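Local coordinates for protein triggering receptor expressed on myeloid cells 1 (Mus musculus, PDB 1U9K) that amplifies inflammatory responses as a cell-surface receptor, here its extracellular V-type immunoglobulin domain, that multimerizes on activation and signals through the adapter TYROBP/DAP12, at residues F23-M26 against K27-S31. Sequence-based numbering, arbitrary orientation.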
loop_
_atom_site.group_PDB
_atom_site.type_symbol
_atom_site.label_atom_id
_atom_site.label_comp_id
_atom_site.label_asym_id
_atom_site.label_seq_id
_atom_site.Cartn_x
_atom_site.Cartn_y
_atom_site.Cartn_z
ATOM N N PHE A 23 -4.504 -0.317 -10.256
ATOM C CA PHE A 23 -4.875 -1.725 -10.351
ATOM C C PHE A 23 -5.780 -1.957 -11.548
ATOM O O PHE A 23 -6.537 -1.091 -11.952
ATOM C CB PHE A 23 -5.478 -2.288 -9.073
ATOM C CG PHE A 23 -6.798 -1.677 -8.666
ATOM C CD1 PHE A 23 -7.968 -2.233 -9.100
ATOM C CD2 PHE A 23 -6.844 -0.593 -7.813
ATOM C CE1 PHE A 23 -9.184 -1.683 -8.733
ATOM C CE2 PHE A 23 -8.035 -0.040 -7.445
ATOM C CZ PHE A 23 -9.221 -0.597 -7.917
ATOM N N ASN A 24 -5.704 -3.155 -12.099
ATOM C CA ASN A 24 -6.547 -3.530 -13.227
ATOM C C ASN A 24 -7.975 -3.800 -12.751
ATOM O O ASN A 24 -8.218 -4.816 -12.081
ATOM C CB ASN A 24 -5.923 -4.761 -13.878
ATOM C CG ASN A 24 -6.705 -5.253 -15.032
ATOM O OD1 ASN A 24 -7.918 -5.116 -15.064
ATOM N ND2 ASN A 24 -6.028 -5.820 -16.007
ATOM N N ILE A 25 -8.925 -2.926 -13.121
ATOM C CA ILE A 25 -10.316 -3.018 -12.666
ATOM C C ILE A 25 -11.010 -4.220 -13.231
ATOM O O ILE A 25 -11.923 -4.730 -12.600
ATOM C CB ILE A 25 -11.147 -1.708 -13.031
ATOM C CG1 ILE A 25 -10.936 -0.645 -11.984
ATOM C CG2 ILE A 25 -12.692 -1.960 -13.162
ATOM C CD1 ILE A 25 -12.013 -0.617 -10.917
ATOM N N MET A 26 -10.639 -4.649 -14.430
ATOM C CA MET A 26 -11.284 -5.821 -15.006
ATOM C C MET A 26 -11.032 -7.061 -14.166
ATOM O O MET A 26 -11.894 -7.925 -14.121
ATOM C CB MET A 26 -10.804 -6.045 -16.441
ATOM C CG MET A 26 -11.094 -4.887 -17.380
ATOM S SD MET A 26 -10.779 -5.297 -19.107
ATOM C CE MET A 26 -12.112 -6.449 -19.430
ATOM N N LYS A 27 -9.856 -7.171 -13.574
ATOM C CA LYS A 27 -9.476 -8.338 -12.784
ATOM C C LYS A 27 -9.771 -8.217 -11.296
ATOM O O LYS A 27 -10.168 -9.183 -10.635
ATOM C CB LYS A 27 -7.987 -8.602 -12.960
ATOM C CG LYS A 27 -7.601 -9.054 -14.377
ATOM C CD LYS A 27 -6.486 -10.095 -14.367
ATOM C CE LYS A 27 -5.121 -9.465 -14.352
ATOM N NZ LYS A 27 -4.351 -9.858 -15.597
ATOM N N TYR A 28 -9.579 -7.031 -10.752
ATOM C CA TYR A 28 -9.457 -6.874 -9.315
ATOM C C TYR A 28 -10.497 -5.938 -8.754
ATOM O O TYR A 28 -10.317 -5.504 -7.656
ATOM C CB TYR A 28 -8.050 -6.403 -8.928
ATOM C CG TYR A 28 -6.983 -7.324 -9.429
ATOM C CD1 TYR A 28 -6.987 -8.676 -9.082
ATOM C CD2 TYR A 28 -5.979 -6.860 -10.247
ATOM C CE1 TYR A 28 -6.002 -9.516 -9.520
ATOM C CE2 TYR A 28 -4.945 -7.726 -10.696
ATOM C CZ TYR A 28 -4.977 -9.029 -10.315
ATOM O OH TYR A 28 -4.015 -9.885 -10.759
ATOM N N ALA A 29 -11.591 -5.670 -9.478
ATOM C CA ALA A 29 -12.638 -4.765 -8.966
ATOM C C ALA A 29 -13.164 -5.275 -7.601
ATOM O O ALA A 29 -13.241 -4.503 -6.642
ATOM C CB ALA A 29 -13.771 -4.604 -9.918
ATOM N N ASN A 30 -13.426 -6.572 -7.532
ATOM C CA ASN A 30 -14.015 -7.194 -6.345
ATOM C C ASN A 30 -12.958 -7.959 -5.508
ATOM O O ASN A 30 -13.215 -9.047 -4.956
ATOM C CB ASN A 30 -15.185 -8.097 -6.753
ATOM C CG ASN A 30 -16.132 -8.391 -5.579
ATOM O OD1 ASN A 30 -16.047 -7.709 -4.559
ATOM N ND2 ASN A 30 -16.999 -9.409 -5.703
ATOM N N SER A 31 -11.756 -7.443 -5.478
ATOM C CA SER A 31 -10.702 -8.020 -4.669
ATOM C C SER A 31 -10.319 -7.032 -3.585
ATOM O O SER A 31 -10.385 -5.790 -3.755
ATOM C CB SER A 31 -9.450 -8.361 -5.515
ATOM O OG SER A 31 -9.750 -9.307 -6.502
#
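Asn24 closes the first turn of the short helix 25-28 through both its side chain and its carbonyl, which reach Lys27 and Tyr28. CG lies anti to the backbone N (chi1 179°), and this turns the amide back over the start of the helix. From the root outward, Asn24 CB lies 4.2 Å from Tyr28 CD2; Asn24 CG faces Lys27 CG and Lys27 N; OD1 accepts from Lys27 N at 3.2 Å, the donor standing well above the carbonyl plane, and more weakly from Met26 N; and ND2, at the tip, touches Lys27 CG at 3.9 Å and lies near Lys27 CE, the two side chains crossing at a slant. The main-chain Asn24 O takes Tyr28 N at 2.9 Å, with only a weak bond from Lys27 N beside it. One residue further on, Ala29 N bonds weakly to Ile25 O, while Ile25 CG2 approaches Ala29 CB at 4.3 Å.

Lys27 CB sits 3.7 Å above the plane of the Tyr28 ring, over its centre, and Ser31 OG lies at the ring's edge. The buried Phe23 and Tyr28 run antiparallel as they pass, Phe23 CD1 meeting Tyr28 CB at 4.2 Å. The Phe23 ring also packs on Leu105 and His69 and makes a cation-pi contact with Lys33, whose NZ bonds to Tyr28 O and Ser31 O. The Tyr28 side chain is about 5 Å from a bound zinc ion. Asparagine N-capping thus opens the short helix, and a type I turn from Tyr28 to Ser31 leads out toward strand 32-37, in the position of the CDR1 loop of an immunoglobulin V-type domain.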